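Local coordinates for protein beta-1,4-exocellulase (Thermobifida fusca, PDB 4B4H) that hydrolyses cellulose as a beta-1,4-cellobiohydrolase, probably cutting the O-glycosyl bonds of the polysaccharide with this glycoside hydrolase family 6 catalytic domain, at residues Y181-A186 with Y218-I223; A332-R337 with A414-P419; C89-S94 with G372-C377; V79-L84 with S108-P113; M284-S289 with D347-V352. All coordinates share one frame; numbering follows the deposited sequence.

Contact 1 (Y181-A186 with Y218-I223)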
# COMPACT_ATOMS: atom_id res chain seq x y z
N TYR A 181 -9.45 -13.71 -1.46
CA TYR A 181 -8.74 -13.55 -0.20
C TYR A 181 -8.56 -12.06 0.09
O TYR A 181 -7.71 -11.40 -0.51
CB TYR A 181 -7.38 -14.28 -0.28
CG TYR A 181 -7.52 -15.78 -0.51
CD1 TYR A 181 -7.84 -16.29 -1.78
CD2 TYR A 181 -7.32 -16.69 0.52
CE1 TYR A 181 -7.99 -17.66 -2.00
CE2 TYR A 181 -7.46 -18.06 0.31
CZ TYR A 181 -7.79 -18.53 -0.95
OH TYR A 181 -7.92 -19.89 -1.16
N ASN A 182 -9.34 -11.56 1.04
CA ASN A 182 -9.36 -10.12 1.35
C ASN A 182 -8.27 -9.71 2.32
O ASN A 182 -8.20 -10.23 3.42
CB ASN A 182 -10.69 -9.75 2.01
CG ASN A 182 -11.88 -9.81 1.06
OD1 ASN A 182 -11.77 -9.56 -0.14
ND2 ASN A 182 -13.03 -10.17 1.60
N TYR A 183 -7.50 -8.69 1.94
CA TYR A 183 -6.56 -8.08 2.87
C TYR A 183 -6.92 -6.62 3.06
O TYR A 183 -6.97 -5.86 2.10
CB TYR A 183 -5.10 -8.23 2.38
CG TYR A 183 -4.62 -9.65 2.36
CD1 TYR A 183 -5.10 -10.56 1.41
CD2 TYR A 183 -3.69 -10.08 3.29
CE1 TYR A 183 -4.68 -11.88 1.41
CE2 TYR A 183 -3.26 -11.40 3.30
CZ TYR A 183 -3.74 -12.29 2.34
OH TYR A 183 -3.31 -13.61 2.34
N ILE A 184 -7.14 -6.22 4.31
CA ILE A 184 -7.44 -4.82 4.61
C ILE A 184 -6.13 -4.04 4.65
O ILE A 184 -5.16 -4.46 5.27
CB ILE A 184 -8.18 -4.64 5.95
CG1 ILE A 184 -9.58 -5.27 5.91
CG2 ILE A 184 -8.27 -3.15 6.30
CD1 ILE A 184 -10.25 -5.41 7.25
N ASP A 185 -6.09 -2.91 3.96
CA ASP A 185 -4.92 -2.07 4.01
C ASP A 185 -4.72 -1.52 5.42
O ASP A 185 -5.67 -1.04 6.05
CB ASP A 185 -4.99 -0.92 3.02
CG ASP A 185 -3.73 -0.12 3.01
OD1 ASP A 185 -2.77 -0.55 2.31
OD2 ASP A 185 -3.67 0.89 3.74
N ALA A 186 -3.48 -1.54 5.90
CA ALA A 186 -3.14 -1.20 7.28
C ALA A 186 -2.06 -0.13 7.34
O ALA A 186 -1.19 -0.12 8.24
CB ALA A 186 -2.69 -2.47 8.00
N TYR A 218 -14.50 -12.75 7.01
CA TYR A 218 -14.27 -12.27 5.64
C TYR A 218 -12.92 -11.55 5.47
O TYR A 218 -12.62 -11.04 4.39
CB TYR A 218 -15.41 -11.36 5.18
CG TYR A 218 -16.76 -12.04 5.19
CD1 TYR A 218 -16.95 -13.29 4.59
CD2 TYR A 218 -17.83 -11.44 5.82
CE1 TYR A 218 -18.19 -13.90 4.61
CE2 TYR A 218 -19.08 -12.04 5.86
CZ TYR A 218 -19.25 -13.27 5.25
OH TYR A 218 -20.49 -13.86 5.32
N VAL A 219 -12.12 -11.51 6.53
CA VAL A 219 -10.79 -10.91 6.45
C VAL A 219 -9.73 -11.99 6.55
O VAL A 219 -9.65 -12.71 7.55
CB VAL A 219 -10.57 -9.85 7.56
CG1 VAL A 219 -9.19 -9.20 7.41
CG2 VAL A 219 -11.65 -8.79 7.46
N HIS A 220 -8.92 -12.09 5.50
CA HIS A 220 -7.89 -13.12 5.45
C HIS A 220 -6.60 -12.60 6.00
O HIS A 220 -5.73 -13.39 6.40
CB HIS A 220 -7.70 -13.61 4.01
CG HIS A 220 -7.14 -15.01 3.94
ND1 HIS A 220 -7.91 -16.10 4.13
CD2 HIS A 220 -5.85 -15.47 3.74
CE1 HIS A 220 -7.14 -17.20 4.04
NE2 HIS A 220 -5.88 -16.82 3.81
N GLY A 221 -6.47 -11.28 6.03
CA GLY A 221 -5.26 -10.66 6.53
C GLY A 221 -5.23 -9.18 6.31
O GLY A 221 -6.26 -8.56 6.06
N PHE A 222 -4.02 -8.63 6.45
CA PHE A 222 -3.78 -7.21 6.33
C PHE A 222 -2.54 -6.97 5.47
O PHE A 222 -1.65 -7.79 5.41
CB PHE A 222 -3.63 -6.59 7.73
CG PHE A 222 -4.89 -6.66 8.56
CD1 PHE A 222 -5.24 -7.82 9.25
CD2 PHE A 222 -5.75 -5.57 8.61
CE1 PHE A 222 -6.41 -7.89 10.00
CE2 PHE A 222 -6.92 -5.63 9.35
CZ PHE A 222 -7.25 -6.78 10.04
N ILE A 223 -2.51 -5.83 4.80
CA ILE A 223 -1.34 -5.41 4.03
C ILE A 223 -0.82 -4.05 4.47
O ILE A 223 -1.60 -3.06 4.53
CB ILE A 223 -1.61 -5.44 2.50
CG1 ILE A 223 -0.38 -4.96 1.72
CG2 ILE A 223 -2.80 -4.56 2.13
CD1 ILE A 223 -0.47 -5.19 0.23
O HOH W 1 -11.36 -13.32 2.96

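Contact 2 (A332-R337 with A414-P419)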
# COMPACT_ATOMS: atom_id res chain seq x y z
N ALA A 332 14.45 6.38 -4.37
CA ALA A 332 13.93 5.08 -3.97
C ALA A 332 14.45 3.98 -4.89
O ALA A 332 14.85 4.23 -6.04
CB ALA A 332 12.41 5.10 -3.93
N GLY A 333 14.46 2.75 -4.40
CA GLY A 333 14.83 1.62 -5.26
C GLY A 333 13.86 0.47 -5.16
O GLY A 333 13.18 0.31 -4.15
N LEU A 334 13.81 -0.35 -6.21
CA LEU A 334 13.02 -1.58 -6.17
C LEU A 334 13.39 -2.38 -4.94
O LEU A 334 14.56 -2.49 -4.59
CB LEU A 334 13.27 -2.45 -7.41
CG LEU A 334 12.80 -1.89 -8.75
CD1 LEU A 334 13.30 -2.71 -9.92
CD2 LEU A 334 11.29 -1.81 -8.79
N GLY A 335 12.38 -2.94 -4.28
CA GLY A 335 12.61 -3.77 -3.11
C GLY A 335 12.79 -5.24 -3.41
O GLY A 335 12.91 -5.65 -4.58
N GLU A 336 12.80 -6.04 -2.34
CA GLU A 336 12.79 -7.50 -2.44
C GLU A 336 11.69 -7.95 -3.38
O GLU A 336 10.57 -7.41 -3.35
CB GLU A 336 12.61 -8.16 -1.08
CG GLU A 336 12.96 -9.65 -1.05
CD GLU A 336 13.01 -10.22 0.36
OE1 GLU A 336 13.12 -9.42 1.32
OE2 GLU A 336 12.94 -11.47 0.51
N ARG A 337 12.00 -8.92 -4.23
CA ARG A 337 11.03 -9.43 -5.17
C ARG A 337 9.95 -10.25 -4.45
O ARG A 337 10.17 -10.75 -3.34
CB ARG A 337 11.73 -10.23 -6.28
CG ARG A 337 12.04 -9.40 -7.53
CD ARG A 337 12.97 -8.21 -7.27
NE ARG A 337 14.37 -8.63 -7.20
CZ ARG A 337 15.37 -7.91 -6.69
NH1 ARG A 337 15.16 -6.72 -6.11
NH2 ARG A 337 16.59 -8.42 -6.71
N ALA A 414 18.04 1.16 -10.90
CA ALA A 414 19.46 1.22 -10.52
C ALA A 414 19.66 1.10 -9.00
O ALA A 414 20.73 0.70 -8.52
CB ALA A 414 20.12 2.48 -11.06
N ASN A 415 18.62 1.43 -8.25
CA ASN A 415 18.68 1.43 -6.79
C ASN A 415 18.07 0.19 -6.15
O ASN A 415 17.90 0.11 -4.94
CB ASN A 415 18.05 2.72 -6.25
CG ASN A 415 18.92 3.94 -6.45
OD1 ASN A 415 20.12 3.82 -6.73
ND2 ASN A 415 18.33 5.13 -6.31
N ALA A 416 17.77 -0.81 -6.97
CA ALA A 416 17.19 -2.07 -6.49
C ALA A 416 18.05 -2.70 -5.39
O ALA A 416 19.28 -2.69 -5.48
CB ALA A 416 17.01 -3.04 -7.65
N TYR A 417 17.40 -3.21 -4.34
CA TYR A 417 18.04 -3.98 -3.30
C TYR A 417 17.10 -5.11 -2.89
O TYR A 417 15.93 -4.86 -2.66
CB TYR A 417 18.39 -3.14 -2.07
CG TYR A 417 19.45 -3.82 -1.22
CD1 TYR A 417 20.80 -3.63 -1.49
CD2 TYR A 417 19.10 -4.68 -0.17
CE1 TYR A 417 21.78 -4.26 -0.74
CE2 TYR A 417 20.09 -5.31 0.59
CZ TYR A 417 21.42 -5.09 0.30
OH TYR A 417 22.43 -5.70 1.03
N PRO A 418 17.59 -6.37 -2.88
CA PRO A 418 18.90 -6.87 -3.33
C PRO A 418 19.09 -6.46 -4.79
O PRO A 418 18.11 -6.27 -5.50
CB PRO A 418 18.75 -8.40 -3.22
CG PRO A 418 17.63 -8.62 -2.27
CD PRO A 418 16.69 -7.47 -2.47
N PRO A 419 20.35 -6.30 -5.24
CA PRO A 419 20.56 -5.91 -6.63
C PRO A 419 20.16 -7.02 -7.61
O PRO A 419 20.01 -8.19 -7.22
CB PRO A 419 22.07 -5.63 -6.70
CG PRO A 419 22.64 -6.41 -5.56
CD PRO A 419 21.61 -6.36 -4.48

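Contact 3 (C89-S94 with G372-C377)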
# COMPACT_ATOMS: atom_id res chain seq x y z
N CYS A 89 -9.26 11.10 2.24
CA CYS A 89 -9.92 12.28 2.84
C CYS A 89 -8.99 13.33 3.45
O CYS A 89 -9.44 14.43 3.77
CB CYS A 89 -10.96 11.85 3.88
SG CYS A 89 -10.27 10.95 5.30
N ALA A 90 -7.71 12.99 3.60
CA ALA A 90 -6.73 13.94 4.16
C ALA A 90 -5.91 14.61 3.08
O ALA A 90 -5.18 15.57 3.37
CB ALA A 90 -5.81 13.25 5.16
N ALA A 91 -5.99 14.10 1.85
CA ALA A 91 -5.14 14.60 0.77
C ALA A 91 -5.59 15.98 0.29
O ALA A 91 -6.76 16.34 0.40
CB ALA A 91 -5.11 13.62 -0.40
N LEU A 92 -4.63 16.75 -0.21
CA LEU A 92 -4.91 18.06 -0.79
C LEU A 92 -5.82 17.96 -2.00
O LEU A 92 -6.68 18.83 -2.24
CB LEU A 92 -3.60 18.76 -1.19
CG LEU A 92 -2.63 19.12 -0.06
CD1 LEU A 92 -1.31 19.66 -0.61
CD2 LEU A 92 -3.25 20.11 0.91
N ALA A 93 -5.64 16.89 -2.77
CA ALA A 93 -6.45 16.58 -3.94
C ALA A 93 -6.62 15.07 -4.02
O ALA A 93 -5.70 14.32 -3.70
CB ALA A 93 -5.77 17.11 -5.19
N SER A 94 -7.80 14.63 -4.41
CA SER A 94 -8.00 13.20 -4.62
C SER A 94 -8.46 12.89 -6.03
O SER A 94 -9.30 13.60 -6.59
CB SER A 94 -8.98 12.60 -3.59
OG SER A 94 -9.17 11.21 -3.85
N GLY A 372 -7.15 15.91 -9.80
CA GLY A 372 -6.69 17.20 -9.28
C GLY A 372 -5.24 17.21 -8.85
O GLY A 372 -4.70 16.20 -8.39
N PHE A 373 -4.60 18.37 -9.01
CA PHE A 373 -3.20 18.54 -8.65
C PHE A 373 -2.99 18.43 -7.13
O PHE A 373 -3.52 19.23 -6.37
CB PHE A 373 -2.71 19.89 -9.19
CG PHE A 373 -1.29 20.24 -8.82
CD1 PHE A 373 -0.27 19.29 -8.86
CD2 PHE A 373 -0.97 21.56 -8.48
CE1 PHE A 373 1.03 19.64 -8.53
CE2 PHE A 373 0.32 21.91 -8.16
CZ PHE A 373 1.33 20.96 -8.19
N ASP A 374 -2.23 17.43 -6.70
CA ASP A 374 -1.93 17.22 -5.28
C ASP A 374 -0.50 17.68 -5.04
O ASP A 374 0.43 17.11 -5.59
CB ASP A 374 -2.10 15.74 -4.92
CG ASP A 374 -2.07 15.48 -3.40
OD1 ASP A 374 -1.19 16.03 -2.70
OD2 ASP A 374 -2.90 14.67 -2.92
N ARG A 375 -0.34 18.72 -4.21
CA ARG A 375 0.96 19.36 -4.04
C ARG A 375 1.99 18.49 -3.32
O ARG A 375 3.18 18.74 -3.42
CB ARG A 375 0.82 20.75 -3.39
CG ARG A 375 0.25 21.81 -4.33
CD ARG A 375 0.78 23.19 -4.01
NE ARG A 375 2.23 23.26 -4.19
CZ ARG A 375 2.97 24.36 -4.04
NH1 ARG A 375 2.40 25.51 -3.72
NH2 ARG A 375 4.28 24.30 -4.23
N MET A 376 1.54 17.43 -2.64
CA MET A 376 2.49 16.45 -2.10
C MET A 376 3.34 15.76 -3.19
O MET A 376 4.37 15.14 -2.88
CB MET A 376 1.80 15.46 -1.16
CG MET A 376 1.68 15.97 0.28
SD MET A 376 3.25 16.37 1.12
CE MET A 376 3.81 14.74 1.59
N CYS A 377 2.93 15.88 -4.45
CA CYS A 377 3.70 15.36 -5.58
C CYS A 377 4.60 16.41 -6.23
O CYS A 377 5.37 16.12 -7.16
CB CYS A 377 2.76 14.79 -6.63
SG CYS A 377 2.02 13.26 -6.04
O HOH W 2 -2.06 15.63 0.00

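Contact 4 (V79-L84 with S108-P113)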
# COMPACT_ATOMS: atom_id res chain seq x y z
N VAL A 79 -5.61 -7.92 -6.90
CA VAL A 79 -6.51 -6.89 -7.42
C VAL A 79 -6.68 -5.83 -6.33
O VAL A 79 -7.05 -6.16 -5.21
CB VAL A 79 -7.90 -7.49 -7.77
CG1 VAL A 79 -8.91 -6.38 -8.07
CG2 VAL A 79 -7.84 -8.44 -8.97
N VAL A 80 -6.43 -4.56 -6.65
CA VAL A 80 -6.58 -3.49 -5.64
C VAL A 80 -7.95 -2.86 -5.78
O VAL A 80 -8.31 -2.42 -6.86
CB VAL A 80 -5.50 -2.39 -5.79
CG1 VAL A 80 -5.49 -1.53 -4.54
CG2 VAL A 80 -4.11 -3.01 -5.96
N ILE A 81 -8.71 -2.88 -4.67
CA ILE A 81 -10.03 -2.26 -4.56
C ILE A 81 -9.82 -0.88 -3.95
O ILE A 81 -9.34 -0.76 -2.81
CB ILE A 81 -10.92 -3.12 -3.63
CG1 ILE A 81 -10.95 -4.59 -4.11
CG2 ILE A 81 -12.33 -2.55 -3.50
CD1 ILE A 81 -11.28 -4.79 -5.59
N TYR A 82 -10.19 0.19 -4.66
CA TYR A 82 -9.73 1.52 -4.28
C TYR A 82 -10.59 2.63 -4.87
O TYR A 82 -10.16 3.34 -5.77
CB TYR A 82 -8.27 1.68 -4.70
CG TYR A 82 -7.61 3.00 -4.36
CD1 TYR A 82 -7.87 3.65 -3.16
CD2 TYR A 82 -6.66 3.56 -5.23
CE1 TYR A 82 -7.23 4.84 -2.84
CE2 TYR A 82 -6.03 4.76 -4.93
CZ TYR A 82 -6.31 5.39 -3.73
OH TYR A 82 -5.65 6.58 -3.44
N ASN A 83 -11.81 2.76 -4.36
CA ASN A 83 -12.75 3.77 -4.89
C ASN A 83 -13.76 4.27 -3.86
O ASN A 83 -14.85 4.70 -4.27
CB ASN A 83 -13.46 3.26 -6.16
CG ASN A 83 -14.03 4.38 -7.02
OD1 ASN A 83 -13.53 5.50 -6.99
ND2 ASN A 83 -15.06 4.07 -7.80
N LEU A 84 -13.40 4.30 -2.57
CA LEU A 84 -14.33 4.71 -1.53
C LEU A 84 -14.90 6.10 -1.78
O LEU A 84 -14.23 6.94 -2.37
CB LEU A 84 -13.65 4.73 -0.15
CG LEU A 84 -13.60 3.38 0.57
CD1 LEU A 84 -12.77 3.54 1.83
CD2 LEU A 84 -14.96 2.76 0.92
N SER A 108 -23.31 -0.06 -5.59
CA SER A 108 -23.99 -0.58 -6.77
C SER A 108 -23.23 -0.56 -8.09
O SER A 108 -23.48 -1.42 -8.97
CB SER A 108 -25.34 0.12 -6.95
OG SER A 108 -26.03 -0.41 -8.07
N GLU A 109 -22.35 0.43 -8.27
CA GLU A 109 -21.66 0.64 -9.55
C GLU A 109 -20.18 0.29 -9.53
O GLU A 109 -19.53 0.28 -10.57
CB GLU A 109 -21.86 2.09 -10.05
CG GLU A 109 -23.30 2.58 -10.04
CD GLU A 109 -24.27 1.61 -10.69
OE1 GLU A 109 -24.03 1.19 -11.84
OE2 GLU A 109 -25.29 1.27 -10.06
N TYR A 110 -19.65 0.02 -8.34
CA TYR A 110 -18.25 -0.36 -8.19
C TYR A 110 -18.06 -1.78 -7.61
O TYR A 110 -17.67 -2.69 -8.33
CB TYR A 110 -17.48 0.73 -7.44
CG TYR A 110 -16.03 0.40 -7.27
CD1 TYR A 110 -15.15 0.49 -8.34
CD2 TYR A 110 -15.54 0.00 -6.03
CE1 TYR A 110 -13.81 0.17 -8.19
CE2 TYR A 110 -14.20 -0.32 -5.87
CZ TYR A 110 -13.35 -0.23 -6.95
OH TYR A 110 -12.02 -0.56 -6.79
N ILE A 111 -18.38 -1.97 -6.33
CA ILE A 111 -18.28 -3.30 -5.70
C ILE A 111 -19.10 -4.41 -6.37
O ILE A 111 -18.57 -5.50 -6.64
CB ILE A 111 -18.65 -3.23 -4.19
CG1 ILE A 111 -17.71 -2.26 -3.47
CG2 ILE A 111 -18.60 -4.60 -3.53
CD1 ILE A 111 -16.28 -2.74 -3.37
N ASP A 112 -20.40 -4.16 -6.57
CA ASP A 112 -21.32 -5.18 -7.10
C ASP A 112 -20.88 -5.79 -8.45
O ASP A 112 -20.84 -7.03 -8.57
CB ASP A 112 -22.78 -4.65 -7.15
CG ASP A 112 -23.46 -4.65 -5.77
OD1 ASP A 112 -22.86 -5.07 -4.77
OD2 ASP A 112 -24.63 -4.22 -5.68
N PRO A 113 -20.51 -4.95 -9.44
CA PRO A 113 -20.00 -5.47 -10.73
C PRO A 113 -18.66 -6.18 -10.59
O PRO A 113 -18.37 -7.08 -11.36
CB PRO A 113 -19.84 -4.20 -11.59
CG PRO A 113 -19.76 -3.09 -10.60
CD PRO A 113 -20.69 -3.49 -9.50

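Contact 5 (M284-S289 with D347-V352)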
# COMPACT_ATOMS: atom_id res chain seq x y z
N MET A 284 -0.01 -11.56 7.20
CA MET A 284 0.22 -10.17 6.81
C MET A 284 0.97 -10.09 5.48
O MET A 284 1.77 -10.95 5.17
CB MET A 284 1.02 -9.42 7.90
CG MET A 284 0.48 -9.55 9.32
SD MET A 284 -1.19 -8.92 9.57
CE MET A 284 -0.81 -7.20 9.93
N LEU A 285 0.73 -9.03 4.71
CA LEU A 285 1.54 -8.75 3.53
C LEU A 285 2.30 -7.44 3.74
O LEU A 285 1.83 -6.57 4.47
CB LEU A 285 0.67 -8.63 2.27
CG LEU A 285 -0.24 -9.80 1.90
CD1 LEU A 285 -1.10 -9.45 0.69
CD2 LEU A 285 0.58 -11.07 1.67
N ILE A 286 3.49 -7.33 3.13
CA ILE A 286 4.17 -6.04 2.98
C ILE A 286 4.50 -5.81 1.50
O ILE A 286 5.09 -6.68 0.85
CB ILE A 286 5.50 -5.92 3.77
CG1 ILE A 286 5.35 -6.35 5.24
CG2 ILE A 286 6.04 -4.49 3.64
CD1 ILE A 286 6.69 -6.66 5.91
N ASP A 287 4.16 -4.63 0.99
CA ASP A 287 4.49 -4.27 -0.38
C ASP A 287 5.91 -3.74 -0.41
O ASP A 287 6.18 -2.67 0.14
CB ASP A 287 3.54 -3.18 -0.87
CG ASP A 287 3.76 -2.78 -2.33
OD1 ASP A 287 4.66 -3.32 -3.02
OD2 ASP A 287 3.01 -1.88 -2.78
N THR A 288 6.79 -4.49 -1.09
CA THR A 288 8.22 -4.21 -1.17
C THR A 288 8.62 -3.73 -2.56
O THR A 288 9.80 -3.77 -2.93
CB THR A 288 8.98 -5.51 -0.91
OG1 THR A 288 8.44 -6.51 -1.78
CG2 THR A 288 8.83 -5.92 0.55
N SER A 289 7.63 -3.29 -3.34
CA SER A 289 7.84 -2.82 -4.72
C SER A 289 8.92 -1.74 -4.81
O SER A 289 9.71 -1.72 -5.75
CB SER A 289 6.54 -2.28 -5.32
OG SER A 289 6.01 -1.20 -4.56
N ASP A 347 2.31 -13.67 5.11
CA ASP A 347 1.96 -14.55 3.98
C ASP A 347 2.88 -14.36 2.79
O ASP A 347 3.15 -15.31 2.04
CB ASP A 347 0.50 -14.33 3.51
CG ASP A 347 -0.54 -14.94 4.44
OD1 ASP A 347 -0.20 -15.76 5.31
OD2 ASP A 347 -1.73 -14.59 4.30
N ALA A 348 3.35 -13.13 2.58
CA ALA A 348 4.19 -12.79 1.45
C ALA A 348 4.66 -11.35 1.49
O ALA A 348 4.02 -10.47 2.09
CB ALA A 348 3.44 -13.02 0.16
N TYR A 349 5.80 -11.14 0.85
CA TYR A 349 6.12 -9.82 0.33
C TYR A 349 5.57 -9.75 -1.09
O TYR A 349 5.74 -10.68 -1.87
CB TYR A 349 7.63 -9.56 0.34
CG TYR A 349 8.29 -9.59 1.71
CD1 TYR A 349 7.58 -9.32 2.89
CD2 TYR A 349 9.66 -9.85 1.83
CE1 TYR A 349 8.21 -9.34 4.13
CE2 TYR A 349 10.29 -9.86 3.05
CZ TYR A 349 9.58 -9.62 4.20
OH TYR A 349 10.25 -9.66 5.40
N VAL A 350 4.89 -8.65 -1.40
CA VAL A 350 4.20 -8.49 -2.68
C VAL A 350 4.61 -7.18 -3.38
O VAL A 350 5.15 -6.31 -2.74
CB VAL A 350 2.67 -8.59 -2.49
CG1 VAL A 350 2.28 -10.00 -2.07
CG2 VAL A 350 2.13 -7.60 -1.45
N TRP A 351 4.46 -7.11 -4.70
CA TRP A 351 4.59 -5.85 -5.41
C TRP A 351 3.20 -5.42 -5.79
O TRP A 351 2.70 -5.79 -6.86
CB TRP A 351 5.47 -6.02 -6.66
CG TRP A 351 6.96 -5.99 -6.41
CD1 TRP A 351 7.63 -6.10 -5.19
CD2 TRP A 351 8.03 -5.84 -7.41
NE1 TRP A 351 9.00 -6.03 -5.36
CE2 TRP A 351 9.30 -5.88 -6.68
CE3 TRP A 351 8.06 -5.71 -8.80
CZ2 TRP A 351 10.52 -5.73 -7.32
CZ3 TRP A 351 9.29 -5.58 -9.43
CH2 TRP A 351 10.49 -5.61 -8.71
N VAL A 352 2.55 -4.62 -4.94
CA VAL A 352 1.18 -4.20 -5.22
C VAL A 352 1.21 -2.99 -6.18
O VAL A 352 0.73 -3.10 -7.32
CB VAL A 352 0.36 -3.98 -3.94
CG1 VAL A 352 -0.97 -3.32 -4.24
CG2 VAL A 352 0.09 -5.31 -3.26

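Contact 1 (Y181-A186 with Y218-I223)
Asn182 O is gripped by two consecutive amides of the facing segment: His220 N bonds it at 2.9 Å, in the carbonyl plane, and Gly221 N adds a weaker, more bent bond. The Asn182 amide reaches back the other way, ND2 giving a fairly straight bond to Tyr218 O at 3.0 Å that lies almost in its own amide plane. A water bound to Asn182 N also reaches Tyr218 O, though weakly. Beyond this irregular start the strands settle into parallel pairing, with Ile184 N on Gly221 O, Ile223 N on Ile184 O and, shortest of all, Ala186 N on Ile223 O at 2.8 Å.

His220 forms an aromatic cluster with Tyr181 and Tyr183. Its CG is anti to the backbone N (chi1 -155°), which lays the imidazole beside Tyr181. Tyr181 turns its edge to the imidazole in a T-shaped pair, CD2 over the ring centre and 3.6 Å from His220 CE1, with the planes at 86°. Tyr183 OH meets the imidazole's own edge at CD2, 3.4 Å away, and bonds outward to Asp347. An alanine in place of His220 would probably leave the edge of Tyr181 without the ring it meets and open a gap beside the Tyr183 hydroxyl. Gly221 backs onto the Tyr183 ring. On the opposite sheet face, Ile184 CB packs on Phe222 CD2 at 3.7 Å, and Ile184 CD1 touches Val219 CG2, with Leu171 of helix 162-175 close by. Strands 180-185 and 221-224, linked through helices, thus form neighbouring parallel strands of a beta-alpha-beta crossover in the curled barrel sheet of family 6 hydrolases.

Contact 2 (A332-R337 with A414-P419)
Residues 333-336 and 415-418 run alongside each other in the same direction as two irregular chains, joined by one straight backbone bond, Tyr417 N to Leu334 O at 2.9 Å. Around it the fit is close: Gly333 CA lies 3.4 Å from Asn415 O in a CA-H...O contact, and a side chain on Gly333 would run into that carbonyl. Leu334 CB meets Ala416 CB at 3.8 Å, while Asn415 CB sits against Ala332 O.

Arg337 carries the polar end. Its chain folds back on itself at two successive torsions (chi2 61°, chi3 80°), bringing the guanidinium end-on to Pro418 O. NH1 at 3.0 Å and NH2 at 2.9 Å both bond that single Pro418 O, which lies in the guanidinium plane. NH1 also bonds Gly335 O at 2.9 Å, so the group ties its own loop to the tail and has its rotation fixed. A leucine in its place would probably leave Pro418 O without either donor and the chain end less firmly held. The peptide before Pro418 is cis, and the proline's CD packs 3.9 Å from Glu336 CA.

Tyr417 points outward and makes a cation-pi contact with Arg298. The arrangement is a docking of the C-terminal tail, just past helix 406-414, onto the loop that leads into edge strand 339-340 of the barrel sheet.

Contact 3 (C89-S94 with G372-C377)
An Asx turn at Asp374 lies against Leu92 and Ala93, joining two loops beside the predicted catalytic centre. One loop follows directly on Asp88, and the other belongs to the long excursion after strand 346-350. Their meeting is consistent with the loop-enclosed active-site tunnel of family 6 cellobiohydrolases. Disulfides Cys89-Cys154 and Cys327-Cys377 tie down the far ends of the two segments.

The turn is closed by Asp374 OD1, which takes Met376 N at 3.1 Å on its anti lone pair, the side away from OD2. With CG anti to the backbone N (chi1 -169°), the carboxylate reaches across to the other loop. A water bridges there, accepting from Leu92 N at 2.8 Å and donating to Asp374 OD1 at 2.9 Å. OD2 is less comfortable: it faces Ala93 O at 2.9 Å, two acceptors that do not bond each other, a closeness that would probably disfavour a full negative charge on OD2.

The apolar part is small. Leu92 crosses the Arg375 side chain at a slant, its CD1 3.7 Å from Arg375 CB, while the Arg375 guanidinium leads off to a salt bridge with Asp378. The Ala93 methyl is wedged against two successive carbonyls, CB lying 3.5 Å from Gly372 O and 3.3 Å from Phe373 O.

Contact 4 (V79-L84 with S108-P113)
Ile81, the last residue of strand 75-81, meets the helix with its CG2 branch. That methyl comes to the edge of the Tyr110 ring, 3.8 Å from CE2, and also touches Ile111 CD1 at 4.0 Å.

At Tyr82 the contact turns polar. The backbone N of Tyr82 gives a straight bond to Tyr110 OH, 2.9 Å long with an angle of 166°. The same hydroxyl bonds Leu40 O on strand 38-40, so the buried phenol oxygen is gripped from strand 38-40 and from the loop just past strand 75-81. The Tyr82 side chain points away from the helix and bonds Asp88, a predicted active-site residue.

Asn83 comes next and lies over the ring itself. Its CB stands above the centre of the Tyr110 face, 3.5 Å from the centroid, in a CH-pi contact. The Asn83 amide continues across the same ring, its plane 73° from the aromatic one, with ND2 3.6 Å from Tyr110 CD1 and bonded onward to Glu97.

With CG anti to the backbone N (chi1 -180°), the Tyr110 ring extends from the helix toward the strand end, where it meets all three residues. Strand 75-81 and helix 103-121 run roughly antiparallel, the strand-then-helix unit of an alpha/beta barrel, here joined by Tyr110 where the strand ends.

Contact 5 (M284-S289 with D347-V352)
Ile286 and Tyr349 lie side by side on one face of the sheet, with Ile286 CD1 3.6 Å from Tyr349 CE1 and the Thr288 methyl closing on the base of the same ring. On the other face, Leu285 reaches over to Ala348, CD2 to CB at 3.8 Å, and its own CB sits near Val350 CG2. These side chains flank a parallel pairing whose segment axes diverge by only 11°. Val350 N bonds Ile286 O, and Thr288 N bonds Val350 O at 3.0 Å; toward the strand starts the bonds weaken, Ile286 N reaching Ala348 O at 3.3 Å. Strands 283-287 and 346-350 are neighbouring parallel strands in the curled, mostly parallel sheet of the family 6 barrel, and the chains leave it here at their C-terminal ends, close to predicted substrate-binding residues Lys353 and Trp39.

Past the strand ends, Ser289 CA lies over the five-membered ring of Trp351, 3.5 Å from its centroid, in a CH-pi contact. Trp351 NE1 and Thr288 OG1 both bond Glu336 O. Asp287, its CG anti to the backbone N (chi1 -177°), turns its carboxylate into the bend. OD1 takes three donors: Ser289 N at 3.0 Å, which closes an Asx turn, Ser289 OG at 2.9 Å, and Val352 N at 3.1 Å from across the contact. All three stand out of the carboxylate plane, and OD2 is held by Ala227 N and Lys353 N.

Contacts 1, 4 and 5 are buried and reach the same sheet, whereas contacts 2 and 3 are only partly buried and join irregular loops. Contacts 1 and 5 both pair parallel strands and adjoin directly, since strands 221-224 and 283-287 are neighbours; contact 4 instead sets a helix against a strand end, and meets contact 5 through Val80 and Val352. Backbone bonds dominate in the strand pairs, a single aromatic side chain in contact 4, a guanidinium in contact 2, and a carboxylate with a water in contact 3. Contact 2 touches contact 5, while contact 3 touches none of the others, its nearest atoms about 6 Å from those of contact 4.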